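Local coordinates for catabolite control protein A (Lactococcus lactis, PDB 2O20), which probably acts as a global DNA-binding regulator that represses or activates transcription of target genes in response to carbon supply, at residues D[79-84]-D[124-129]; D[172-177]-D[323-328]; D[234-239]-D[259-264]; D[246-251]-D[287-292]; D[253-258]-D[269-274]. The protein carries 1 engineered substitution. All blocks are in the same frame, centred on the assembly; numbering follows the deposited sequence. Where two conformers were deposited one is given.

The five contacts sample both lobes of a periplasmic-binding-protein-like core. Interaction 1 sits in the lobe built on the six-stranded parallel sheet, about 25 Å from interaction 2 and 33 Å from interaction 3, centre to centre. Interactions 2 to 5 belong to the other lobe, with its four-stranded parallel sheet. Helix 248-260 runs through interactions 4, 5 and 3, meeting in turn strand 289-291, strand 270-272 and the end of helix 225-237. Strands 289-291 and 324-326 pair antiparallel, joining interaction 4 to interaction 2. Along the chain, interaction 1 closes first, and interaction 2 encloses the other three, closing a long loop that ties the C-terminal part of the chain into the second lobe.

Interaction 1 (D[79-84]-D[124-129]); sequences AAITRG and VYMGSS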
# COMPACT_ATOMS: atom_id res chain seq x y z
N ALA D 79 3.41 -6.10 1.33
CA ALA D 79 2.03 -6.60 1.13
C ALA D 79 1.88 -7.48 -0.13
O ALA D 79 1.15 -8.49 -0.11
CB ALA D 79 1.04 -5.44 1.12
N ALA D 80 2.57 -7.13 -1.22
CA ALA D 80 2.48 -7.92 -2.44
C ALA D 80 3.11 -9.29 -2.29
O ALA D 80 2.56 -10.29 -2.75
CB ALA D 80 3.09 -7.15 -3.60
N ILE D 81 4.26 -9.35 -1.63
CA ILE D 81 4.88 -10.61 -1.27
C ILE D 81 3.98 -11.47 -0.40
O ILE D 81 3.84 -12.69 -0.63
CB ILE D 81 6.25 -10.40 -0.54
CG1 ILE D 81 7.26 -9.71 -1.48
CG2 ILE D 81 6.82 -11.75 -0.07
CD1 ILE D 81 8.48 -9.19 -0.76
N THR D 82 3.37 -10.83 0.58
CA THR D 82 2.53 -11.49 1.57
C THR D 82 1.32 -12.15 0.88
O THR D 82 0.91 -13.25 1.29
CB THR D 82 2.14 -10.51 2.74
OG1 THR D 82 3.32 -10.05 3.44
CG2 THR D 82 1.23 -11.16 3.74
N ARG D 83 0.77 -11.54 -0.17
CA ARG D 83 -0.34 -12.19 -0.90
C ARG D 83 0.08 -13.51 -1.58
O ARG D 83 -0.71 -14.45 -1.64
CB ARG D 83 -1.05 -11.24 -1.88
CG ARG D 83 -1.80 -10.08 -1.13
CD ARG D 83 -3.09 -9.60 -1.75
NE ARG D 83 -4.03 -10.68 -1.97
CZ ARG D 83 -5.14 -10.56 -2.69
NH1 ARG D 83 -5.49 -9.40 -3.24
NH2 ARG D 83 -5.92 -11.62 -2.86
N GLY D 84 1.33 -13.58 -2.04
CA GLY D 84 1.86 -14.84 -2.61
C GLY D 84 1.99 -15.95 -1.57
O GLY D 84 1.66 -17.12 -1.81
N VAL D 124 7.91 -17.21 7.90
CA VAL D 124 8.43 -16.41 6.79
C VAL D 124 8.85 -15.05 7.35
O VAL D 124 8.06 -14.37 7.99
CB VAL D 124 7.36 -16.17 5.71
CG1 VAL D 124 7.92 -15.31 4.56
CG2 VAL D 124 6.78 -17.50 5.19
N TYR D 125 10.12 -14.69 7.12
CA TYR D 125 10.67 -13.42 7.58
C TYR D 125 10.94 -12.46 6.44
O TYR D 125 11.58 -12.81 5.46
CB TYR D 125 11.98 -13.65 8.31
CG TYR D 125 12.66 -12.37 8.76
CD1 TYR D 125 12.37 -11.80 9.99
CD2 TYR D 125 13.56 -11.70 7.92
CE1 TYR D 125 12.97 -10.61 10.38
CE2 TYR D 125 14.16 -10.50 8.31
CZ TYR D 125 13.87 -9.96 9.52
OH TYR D 125 14.49 -8.77 9.91
N MET D 126 10.50 -11.22 6.63
CA MET D 126 10.75 -10.11 5.74
C MET D 126 11.22 -8.95 6.62
O MET D 126 10.75 -8.80 7.73
CB MET D 126 9.46 -9.70 5.01
CG MET D 126 9.05 -10.55 3.82
SD MET D 126 7.35 -10.11 3.33
CE MET D 126 6.44 -11.26 4.31
N GLY D 127 12.16 -8.16 6.12
CA GLY D 127 12.71 -7.04 6.88
C GLY D 127 14.10 -6.73 6.38
O GLY D 127 14.63 -7.45 5.53
N SER D 128 14.71 -5.66 6.88
CA SER D 128 15.97 -5.18 6.31
C SER D 128 17.07 -6.24 6.40
O SER D 128 17.84 -6.40 5.45
CB SER D 128 16.41 -3.88 6.98
OG SER D 128 16.41 -3.99 8.39
N SER D 129 17.14 -6.94 7.53
CA SER D 129 17.99 -8.13 7.65
C SER D 129 17.89 -8.78 9.03
O SER D 129 17.53 -8.13 10.01
CB SER D 129 19.45 -7.79 7.39
OG SER D 129 19.83 -6.72 8.22
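The apolar part of this contact is a single methionine, M126, reaching from segment 124-129 to the flank of helix 76-91. Its sulfur lies beside the branch methyl of I81, with M126 SD 3.8 Å from I81 CG2, the two side chains overlapping along their lengths. In I81 that methyl is anti to the backbone N, which leaves CG2 rather than the longer CG1 arm to meet the sulfur.

The second kind of meeting joins methyl to hydroxyl. The M126 chain bends at its last torsion (chi3 -90°), turning CE toward T82, and M126 CE comes to 3.5 Å from T82 OG1. No hydrogen bond spans the two segments; the hydroxyl is instead bonded to the carbonyl of F78, one turn back along the same helix.

Beside M126 lie V148 and V68 of the neighbouring strands, both touching it, as expected where a helix covers a parallel sheet in an alpha/beta lobe. The helix also meets the second subunit, where R83 forms a salt bridge with D102 of that chain. Since T82 spends its polarity within its own helix, the buried contact relies on dispersion and shape.

Interaction 2 (D[172-177]-D[323-328]); sequences TKKLID and HEIFSR
K174 spans the space between helix 164-177 and strand 324-326, lying along I325 with its shaft and meeting S327 with its tip. The closer-packed part is at I325. There the methylene K174 CD is 4.2 Å from I325 CG2, and the two side chains lie alongside each other, headed opposite ways, so the lysine's hydrocarbon portion serves as an apolar partner. I325 also rests on Q170 and S171 of the same helix and on V290 of the adjoining strand, so this half is packed from several sides. The CG of K174 is anti to the backbone N (chi1 -177°), and the chain stays extended as far as CE, which carries it across to the strand.

Strand 324-326 pairs antiparallel with 289-291, forming a two-stranded ribbon beside the helix in the lobe that holds the four-stranded parallel sheet of this LacI-family core. At the outer side the packing gives way to one polar link. The lysine turns at its last torsion (chi4 72°), and K174 NZ donates a hydrogen bond of 2.9 Å to S327 OG. The serine is exposed, so this bond lies toward solvent, and the neighbouring K174 CE is still 3.4 Å from the same S327 OG. With an alanine in place of K174, S327 OG would probably lose its ammonium donor and a gap would open beside I325 CG2. T331, near the end of the chain, also touches the lysine, and I272 of the parallel sheet packs against both the lysine's shaft and L175.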
# COMPACT_ATOMS: atom_id res chain seq x y z
N THR D 172 22.69 0.91 -13.24
CA THR D 172 23.79 1.89 -13.35
C THR D 172 24.21 2.05 -14.82
O THR D 172 24.35 3.17 -15.30
CB THR D 172 24.97 1.48 -12.45
OG1 THR D 172 24.49 1.28 -11.11
CG2 THR D 172 26.10 2.53 -12.49
N LYS D 173 24.38 0.94 -15.55
CA LYS D 173 24.74 0.98 -16.97
C LYS D 173 23.73 1.72 -17.84
O LYS D 173 24.10 2.42 -18.76
CB LYS D 173 24.94 -0.46 -17.50
CG LYS D 173 25.66 -0.56 -18.81
CD LYS D 173 25.88 -2.05 -19.19
CE LYS D 173 26.78 -2.19 -20.39
NZ LYS D 173 27.11 -3.63 -20.59
N LYS D 174 22.44 1.58 -17.54
CA LYS D 174 21.42 2.31 -18.25
C LYS D 174 21.60 3.84 -18.12
O LYS D 174 21.42 4.58 -19.08
CB LYS D 174 20.04 1.89 -17.71
CG LYS D 174 18.88 2.54 -18.41
CD LYS D 174 17.57 1.85 -18.09
CE LYS D 174 16.42 2.65 -18.57
NZ LYS D 174 16.31 2.63 -20.05
N LEU D 175 21.97 4.30 -16.93
CA LEU D 175 22.19 5.74 -16.71
C LEU D 175 23.53 6.18 -17.36
O LEU D 175 23.66 7.31 -17.85
CB LEU D 175 22.20 6.05 -15.21
CG LEU D 175 20.86 5.80 -14.50
CD1 LEU D 175 20.98 5.88 -12.99
CD2 LEU D 175 19.79 6.75 -15.01
N ILE D 176 24.52 5.31 -17.34
CA ILE D 176 25.79 5.57 -18.06
C ILE D 176 25.50 5.76 -19.54
O ILE D 176 25.98 6.69 -20.17
CB ILE D 176 26.82 4.44 -17.84
CG1 ILE D 176 27.35 4.54 -16.41
CG2 ILE D 176 28.02 4.54 -18.85
CD1 ILE D 176 28.07 3.35 -15.94
N ASP D 177 24.67 4.88 -20.09
CA ASP D 177 24.40 4.90 -21.52
C ASP D 177 23.57 6.09 -21.99
O ASP D 177 23.61 6.41 -23.19
CB ASP D 177 23.81 3.56 -21.98
CG ASP D 177 24.83 2.40 -21.91
OD1 ASP D 177 26.05 2.65 -21.74
OD2 ASP D 177 24.41 1.23 -22.02
N HIS D 323 14.48 -10.93 -12.88
CA HIS D 323 13.87 -9.58 -12.85
C HIS D 323 14.00 -8.97 -14.26
O HIS D 323 14.68 -9.51 -15.12
CB HIS D 323 14.62 -8.68 -11.86
CG HIS D 323 16.03 -8.38 -12.28
ND1 HIS D 323 17.08 -9.24 -12.04
CD2 HIS D 323 16.55 -7.33 -12.96
CE1 HIS D 323 18.19 -8.72 -12.52
NE2 HIS D 323 17.89 -7.57 -13.11
N GLU D 324 13.35 -7.83 -14.47
CA GLU D 324 13.45 -7.04 -15.71
C GLU D 324 13.60 -5.57 -15.31
O GLU D 324 13.46 -5.25 -14.14
CB GLU D 324 12.17 -7.17 -16.54
CG GLU D 324 11.73 -8.57 -16.86
CD GLU D 324 10.25 -8.75 -16.60
OE1 GLU D 324 9.87 -8.86 -15.40
OE2 GLU D 324 9.46 -8.77 -17.59
N ILE D 325 13.87 -4.70 -16.29
CA ILE D 325 13.79 -3.23 -16.10
C ILE D 325 12.68 -2.73 -17.00
O ILE D 325 12.63 -3.06 -18.20
CB ILE D 325 15.12 -2.53 -16.41
CG1 ILE D 325 16.16 -2.94 -15.36
CG2 ILE D 325 14.95 -1.00 -16.47
CD1 ILE D 325 17.47 -2.24 -15.44
N PHE D 326 11.73 -2.00 -16.41
CA PHE D 326 10.68 -1.33 -17.16
C PHE D 326 11.00 0.14 -17.35
O PHE D 326 11.04 0.90 -16.37
CB PHE D 326 9.35 -1.46 -16.41
CG PHE D 326 8.81 -2.87 -16.32
CD1 PHE D 326 9.22 -3.87 -17.21
CD2 PHE D 326 7.85 -3.18 -15.39
CE1 PHE D 326 8.72 -5.16 -17.09
CE2 PHE D 326 7.32 -4.46 -15.29
CZ PHE D 326 7.76 -5.45 -16.15
N SER D 327 11.21 0.56 -18.60
CA SER D 327 11.59 1.94 -18.91
C SER D 327 10.36 2.82 -19.01
O SER D 327 9.45 2.51 -19.78
CB SER D 327 12.41 2.01 -20.21
OG SER D 327 13.66 1.39 -20.02
N ARG D 328 10.33 3.90 -18.22
CA ARG D 328 9.19 4.80 -18.19
C ARG D 328 9.71 6.25 -18.34
O ARG D 328 10.75 6.47 -18.96
CB ARG D 328 8.33 4.53 -16.94
CG ARG D 328 7.72 3.11 -16.88
CD ARG D 328 6.73 2.96 -15.73
NE ARG D 328 6.24 1.59 -15.60
CZ ARG D 328 6.34 0.85 -14.50
NH1 ARG D 328 6.94 1.31 -13.40
NH2 ARG D 328 5.86 -0.39 -14.52

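Interaction 3 (D[234-239]-D[259-264]); sequences RLLERG and MDKGVK. With SO4 (sulfate ion), chain K.
A small apolar contact at the surface joins the C-terminal ends of two helices, 225-237 and 248-260, with L236 reaching from the first to V263 just past the second. L236 CD1 lies 4.0 Å from V263 CG2, each side chain reaching past the tip of the other. V263 holds CG2 beside its backbone N, with CG1 anti to that atom (chi1 169°), which presents CG2 to the leucine. K261 adds a more distant touch through its hydrocarbon chain, K261 CD standing 4.5 Å from L236 CD1. Beneath, M258 touches both L236 and V263, tying the surface pair to the buried side of helix 248-260.

Both helices finish in a Schellman motif, closed by G239 and G262 at positive phi, where glycine is favoured. The second turn sends the chain back so that V263 faces the neighbouring helix in this alpha/beta lobe.

Apart from the leucine, the helix end carries a charged cluster. R238 NH1 donates to E237 OE2 at 2.9 Å; the oxygen uses its anti lone pair and sits 21° out of the arginine's plane. A weak bond of 3.0 Å from R234 NH1 to E237 OE2 completes a salt-bridge network. R234 also approaches a sulfate, probably from the crystallisation liquor, with R234 NH2 3.2 Å from its O3. The chain of K261 bends at chi4 (-79°), and K261 NZ gives a hydrogen bond of 2.9 Å to O2 of that sulfate. K261 NZ also forms a salt bridge with E233, its partner within the protein.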
# COMPACT_ATOMS: atom_id res chain seq x y z
N ARG D 234 20.51 17.21 -1.42
CA ARG D 234 21.83 16.65 -1.11
C ARG D 234 22.51 16.10 -2.36
O ARG D 234 23.69 16.26 -2.53
CB ARG D 234 21.74 15.55 -0.04
CG ARG D 234 21.09 15.98 1.25
CD ARG D 234 21.87 17.09 1.96
NE ARG D 234 20.88 18.06 2.40
CZ ARG D 234 20.62 19.24 1.86
NH1 ARG D 234 21.36 19.76 0.89
NH2 ARG D 234 19.64 19.94 2.37
N LEU D 235 21.72 15.47 -3.23
CA LEU D 235 22.20 14.96 -4.50
C LEU D 235 22.56 16.11 -5.45
O LEU D 235 23.61 16.11 -6.07
CB LEU D 235 21.17 14.03 -5.13
CG LEU D 235 21.26 12.54 -4.68
CD1 LEU D 235 20.86 12.34 -3.25
CD2 LEU D 235 20.42 11.63 -5.55
N LEU D 236 21.66 17.09 -5.55
CA LEU D 236 21.88 18.26 -6.42
C LEU D 236 23.15 19.01 -6.02
O LEU D 236 23.94 19.37 -6.93
CB LEU D 236 20.69 19.23 -6.44
CG LEU D 236 19.38 18.67 -7.04
CD1 LEU D 236 18.24 19.58 -6.87
CD2 LEU D 236 19.57 18.36 -8.53
N GLU D 237 23.38 19.19 -4.71
CA GLU D 237 24.52 19.96 -4.24
C GLU D 237 25.85 19.31 -4.56
O GLU D 237 26.85 19.98 -4.79
CB GLU D 237 24.39 20.36 -2.78
CG GLU D 237 24.98 19.53 -1.70
CD GLU D 237 24.37 19.88 -0.30
OE1 GLU D 237 23.97 21.05 -0.05
OE2 GLU D 237 24.27 18.94 0.54
N ARG D 238 25.84 17.98 -4.62
CA ARG D 238 27.01 17.24 -5.06
C ARG D 238 27.14 17.08 -6.58
O ARG D 238 28.10 16.46 -7.06
CB ARG D 238 27.01 15.90 -4.33
CG ARG D 238 27.09 16.13 -2.81
CD ARG D 238 27.45 14.85 -2.05
NE ARG D 238 26.87 14.62 -0.70
CZ ARG D 238 25.90 15.30 -0.04
NH1 ARG D 238 25.35 16.43 -0.48
NH2 ARG D 238 25.50 14.85 1.16
N GLY D 239 26.20 17.64 -7.35
CA GLY D 239 26.21 17.55 -8.82
C GLY D 239 25.82 16.20 -9.43
O GLY D 239 26.09 15.94 -10.60
N MET D 259 10.46 17.14 -8.75
CA MET D 259 9.34 17.84 -9.39
C MET D 259 8.87 19.11 -8.62
O MET D 259 8.57 20.13 -9.24
CB MET D 259 8.16 16.89 -9.63
CG MET D 259 8.45 15.65 -10.47
SD MET D 259 9.10 16.06 -12.15
CE MET D 259 7.73 16.92 -12.85
N ASP D 260 8.85 19.04 -7.29
CA ASP D 260 8.47 20.19 -6.43
C ASP D 260 9.41 21.41 -6.63
O ASP D 260 8.96 22.57 -6.61
CB ASP D 260 8.48 19.68 -4.97
CG ASP D 260 7.89 20.68 -3.96
OD1 ASP D 260 8.54 20.89 -2.90
OD2 ASP D 260 6.86 21.27 -4.25
N LYS D 261 10.68 21.12 -6.92
CA LYS D 261 11.76 22.10 -7.12
C LYS D 261 11.91 22.58 -8.58
O LYS D 261 12.78 23.46 -8.86
CB LYS D 261 13.07 21.45 -6.67
CG LYS D 261 13.16 21.18 -5.18
CD LYS D 261 14.32 20.24 -4.76
CE LYS D 261 14.30 20.18 -3.22
NZ LYS D 261 14.93 21.39 -2.64
N GLY D 262 11.11 22.02 -9.50
CA GLY D 262 11.18 22.39 -10.93
C GLY D 262 12.38 21.86 -11.70
O GLY D 262 12.76 22.41 -12.71
N VAL D 263 13.00 20.81 -11.19
CA VAL D 263 14.08 20.13 -11.86
C VAL D 263 13.48 19.35 -13.02
O VAL D 263 12.43 18.74 -12.87
CB VAL D 263 14.82 19.19 -10.87
CG1 VAL D 263 15.79 18.26 -11.61
CG2 VAL D 263 15.55 20.03 -9.81
N LYS D 264 14.11 19.41 -14.19
CA LYS D 264 13.54 18.74 -15.35
C LYS D 264 13.83 17.26 -15.35
O LYS D 264 15.00 16.84 -15.38
CB LYS D 264 14.04 19.38 -16.65
CG LYS D 264 13.66 20.80 -16.82
CD LYS D 264 14.36 21.35 -18.05
CE LYS D 264 13.73 22.61 -18.59
NZ LYS D 264 14.07 22.80 -20.05
S SO4 K . 15.72 21.32 1.13
O1 SO4 K . 16.69 22.21 0.48
O2 SO4 K . 14.90 20.57 0.16
O3 SO4 K . 16.53 20.46 1.96
O4 SO4 K . 14.75 22.07 1.93

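Interaction 4 (D[246-251]-D[287-292]); sequences SHDTVA and LTSVNQ. With SO4 (sulfate ion), chain L.
D248 and A251, on the first turn of helix 248-260, face S289 and L287 on the segment that leads into strand 289-291. The walk starts at S246, whose OG sits 3.6 Å above the centre of the H247 ring, over one face. H247 itself occupies the N-cap position. Its ring points at a sulfate, probably from the crystallisation liquor, which sits beside the rim of the ring, roughly level with it; H247 NE2 gives a weak hydrogen bond of 3.4 Å to sulfate O3, with an N-H...acceptor angle of 145°. N195 also binds this anion. If H247 were an alanine, the sulfate would probably lose its ring-edge donor, and S246 OG the face it rests on.

D248 comes next, and its carboxylate is heavily engaged: OD1 accepts from S273 OG and from the backbone N of A275 and N276, while S277 serves OD2. D248 OD1 is 3.6 Å from S289 OG, a packing distance only. The serine hydroxyl donates instead to V290 O, with S289 OG 3.0 Å from V290 O and well above the carbonyl plane (41°). The buried acid is thus fixed by several donors, which would probably favour its charged form.

Three residues on, A251 CB meets L287 CD1 at 4.1 Å; the leucine also reaches V252 and L255 of the same helix. A helix start following strand 242-245, with a histidine at the cap beside an anion and an acid held by neighbouring loops, fits the inter-lobe cleft edge of a periplasmic-binding-protein-like domain.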
# COMPACT_ATOMS: atom_id res chain seq x y z
N SER D 246 17.19 1.81 -4.19
CA SER D 246 16.83 0.43 -3.94
C SER D 246 15.35 0.24 -3.52
O SER D 246 14.78 -0.79 -3.83
CB SER D 246 17.75 -0.21 -2.91
OG SER D 246 17.59 0.42 -1.68
N HIS D 247 14.77 1.20 -2.82
CA HIS D 247 13.38 1.07 -2.33
C HIS D 247 12.44 2.01 -3.06
O HIS D 247 12.74 3.17 -3.22
CB HIS D 247 13.30 1.31 -0.83
CG HIS D 247 14.10 0.34 -0.04
ND1 HIS D 247 15.04 0.73 0.89
CD2 HIS D 247 14.16 -1.01 -0.10
CE1 HIS D 247 15.62 -0.34 1.40
NE2 HIS D 247 15.11 -1.41 0.81
N ASP D 248 11.31 1.49 -3.50
CA ASP D 248 10.35 2.28 -4.27
C ASP D 248 9.84 3.51 -3.52
O ASP D 248 9.67 4.56 -4.13
CB ASP D 248 9.13 1.41 -4.66
CG ASP D 248 9.47 0.29 -5.64
OD1 ASP D 248 10.38 0.40 -6.51
OD2 ASP D 248 8.80 -0.77 -5.50
N THR D 249 9.55 3.39 -2.23
CA THR D 249 9.03 4.52 -1.46
C THR D 249 10.03 5.68 -1.44
O THR D 249 9.65 6.83 -1.58
CB THR D 249 8.74 4.15 -0.01
OG1 THR D 249 9.84 3.38 0.49
CG2 THR D 249 7.44 3.37 0.11
N VAL D 250 11.30 5.35 -1.30
CA VAL D 250 12.39 6.33 -1.36
C VAL D 250 12.49 7.02 -2.75
O VAL D 250 12.66 8.23 -2.85
CB VAL D 250 13.71 5.69 -0.93
CG1 VAL D 250 14.84 6.73 -0.97
CG2 VAL D 250 13.58 5.04 0.46
N ALA D 251 12.41 6.23 -3.81
CA ALA D 251 12.46 6.72 -5.20
C ALA D 251 11.34 7.66 -5.51
O ALA D 251 11.57 8.64 -6.21
CB ALA D 251 12.42 5.57 -6.19
N LEU D 287 7.52 6.23 -13.37
CA LEU D 287 8.78 5.90 -12.73
C LEU D 287 9.46 4.65 -13.31
O LEU D 287 8.96 3.52 -13.18
CB LEU D 287 8.54 5.71 -11.22
CG LEU D 287 9.61 6.22 -10.23
CD1 LEU D 287 9.24 5.80 -8.80
CD2 LEU D 287 11.02 5.78 -10.57
N THR D 288 10.62 4.83 -13.92
CA THR D 288 11.44 3.70 -14.37
C THR D 288 11.90 2.84 -13.18
O THR D 288 12.31 3.36 -12.14
CB THR D 288 12.67 4.21 -15.19
OG1 THR D 288 12.22 4.85 -16.38
CG2 THR D 288 13.61 3.07 -15.59
N SER D 289 11.83 1.52 -13.32
CA SER D 289 12.14 0.64 -12.18
C SER D 289 12.62 -0.75 -12.62
O SER D 289 12.14 -1.29 -13.60
CB SER D 289 10.89 0.48 -11.28
OG SER D 289 11.20 -0.01 -10.00
N VAL D 290 13.53 -1.33 -11.84
CA VAL D 290 13.67 -2.78 -11.78
C VAL D 290 12.32 -3.37 -11.35
O VAL D 290 11.71 -2.92 -10.35
CB VAL D 290 14.79 -3.20 -10.77
CG1 VAL D 290 14.78 -4.70 -10.47
CG2 VAL D 290 16.15 -2.71 -11.25
N ASN D 291 11.81 -4.34 -12.12
CA ASN D 291 10.62 -5.11 -11.75
C ASN D 291 11.03 -6.41 -11.03
O ASN D 291 11.63 -7.31 -11.65
CB ASN D 291 9.78 -5.42 -12.99
CG ASN D 291 8.42 -6.06 -12.64
OD1 ASN D 291 7.57 -5.44 -12.00
ND2 ASN D 291 8.23 -7.30 -13.06
N GLN D 292 10.72 -6.50 -9.74
CA GLN D 292 10.88 -7.74 -8.99
C GLN D 292 9.54 -8.48 -9.03
O GLN D 292 8.47 -7.84 -8.96
CB GLN D 292 11.28 -7.48 -7.55
CG GLN D 292 12.64 -6.76 -7.39
CD GLN D 292 13.06 -6.69 -5.92
OE1 GLN D 292 12.76 -7.59 -5.15
NE2 GLN D 292 13.74 -5.62 -5.53
S SO4 L . 17.36 -3.41 2.53
O1 SO4 L . 18.21 -4.26 3.38
O2 SO4 L . 17.93 -2.07 2.49
O3 SO4 L . 17.30 -3.99 1.19
O4 SO4 L . 16.02 -3.36 3.12

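Interaction 5 (D[253-258]-D[269-274]); sequences GLLSAM and FEIISG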
# COMPACT_ATOMS: atom_id res chain seq x y z
N GLY D 253 9.69 9.41 -3.31
CA GLY D 253 10.04 10.61 -2.56
C GLY D 253 11.04 11.52 -3.25
O GLY D 253 10.83 12.74 -3.31
N LEU D 254 12.11 10.94 -3.79
CA LEU D 254 13.13 11.66 -4.57
C LEU D 254 12.51 12.32 -5.79
O LEU D 254 12.73 13.52 -6.03
CB LEU D 254 14.27 10.70 -5.02
CG LEU D 254 15.47 11.39 -5.67
CD1 LEU D 254 16.18 12.22 -4.64
CD2 LEU D 254 16.41 10.41 -6.32
N LEU D 255 11.66 11.59 -6.50
CA LEU D 255 10.96 12.14 -7.68
C LEU D 255 10.03 13.29 -7.31
O LEU D 255 10.07 14.34 -7.96
CB LEU D 255 10.19 11.04 -8.45
CG LEU D 255 9.42 11.44 -9.72
CD1 LEU D 255 10.34 12.05 -10.72
CD2 LEU D 255 8.73 10.24 -10.31
N SER D 256 9.23 13.12 -6.26
CA SER D 256 8.35 14.15 -5.76
C SER D 256 9.10 15.44 -5.51
O SER D 256 8.64 16.54 -5.86
CB SER D 256 7.61 13.74 -4.44
OG SER D 256 6.53 12.84 -4.69
N ALA D 257 10.22 15.32 -4.83
CA ALA D 257 11.02 16.51 -4.48
C ALA D 257 11.67 17.19 -5.69
O ALA D 257 11.66 18.42 -5.78
CB ALA D 257 12.03 16.15 -3.42
N MET D 258 12.22 16.41 -6.63
CA MET D 258 12.74 16.95 -7.89
C MET D 258 11.66 17.73 -8.62
O MET D 258 11.87 18.87 -9.02
CB MET D 258 13.32 15.85 -8.78
CG MET D 258 14.56 15.16 -8.20
SD MET D 258 15.89 16.37 -7.91
CE MET D 258 17.14 15.26 -7.25
N PHE D 269 17.61 15.34 -14.70
CA PHE D 269 17.74 14.37 -13.60
C PHE D 269 16.93 13.11 -13.92
O PHE D 269 15.77 13.21 -14.29
CB PHE D 269 17.34 14.94 -12.24
CG PHE D 269 17.96 14.18 -11.08
CD1 PHE D 269 19.17 14.61 -10.52
CD2 PHE D 269 17.39 13.03 -10.61
CE1 PHE D 269 19.77 13.87 -9.50
CE2 PHE D 269 18.00 12.27 -9.62
CZ PHE D 269 19.18 12.72 -9.05
N GLU D 270 17.57 11.95 -13.75
CA GLU D 270 16.96 10.65 -14.06
C GLU D 270 16.97 9.76 -12.83
O GLU D 270 17.88 9.82 -12.02
CB GLU D 270 17.72 9.95 -15.17
CG GLU D 270 17.82 10.69 -16.51
CD GLU D 270 18.46 9.83 -17.59
OE1 GLU D 270 17.91 8.77 -17.94
OE2 GLU D 270 19.57 10.21 -18.05
N ILE D 271 15.93 8.95 -12.68
CA ILE D 271 15.74 8.08 -11.52
C ILE D 271 15.33 6.65 -11.97
O ILE D 271 14.46 6.48 -12.82
CB ILE D 271 14.66 8.62 -10.55
CG1 ILE D 271 15.01 10.03 -10.06
CG2 ILE D 271 14.49 7.68 -9.33
CD1 ILE D 271 13.91 10.72 -9.26
N ILE D 272 15.96 5.66 -11.36
CA ILE D 272 15.56 4.26 -11.54
C ILE D 272 15.31 3.68 -10.14
O ILE D 272 16.16 3.76 -9.27
CB ILE D 272 16.64 3.42 -12.30
CG1 ILE D 272 16.95 4.05 -13.66
CG2 ILE D 272 16.14 1.94 -12.46
CD1 ILE D 272 18.06 3.36 -14.46
N SER D 273 14.11 3.17 -9.92
CA SER D 273 13.72 2.53 -8.67
C SER D 273 14.03 1.01 -8.62
O SER D 273 14.49 0.41 -9.59
CB SER D 273 12.21 2.78 -8.42
OG SER D 273 11.85 2.47 -7.08
N GLY D 274 13.79 0.43 -7.46
CA GLY D 274 14.28 -0.89 -7.13
C GLY D 274 13.39 -2.11 -7.27
O GLY D 274 13.93 -3.22 -7.36
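I271 pushes its terminal methyl into the flank of L255 and L254, the central bump-in-hollow of a beta-alpha-beta unit in which helix 248-260 links strand 242-245 to strand 270-272 and packs on the parallel sheet. The tip presses close to the helix backbone: I271 CD1 is 3.6 Å from L255 CA and 3.8 Å from L255 CB. L254 forms the other wall, its CD2 standing 3.9 Å from I271 CD1. Both leucines have CG anti to the backbone N, and each side chain crosses the isoleucine at a slant, leaving a notch between them that the ethyl arm of I271 fills.

A turn further along the helix, the partner is a flat one. F269 sets its ring across the end of M258 at about a right angle, while L254 CD2 approaches it obliquely, 4.1 Å from F269 CE2. L235 of helix 225-237 and V263 of the following loop also touch this phenylalanine, and A232 packs on L254 and M258.

The methionine bends at chi2 (-59°) and lowers its methyl onto the ring as a CH-pi contact, with SD farther off over the same face as a Met-aromatic one: M258 CE sits 3.6 Å from the F269 ring centroid, only 8° off the normal.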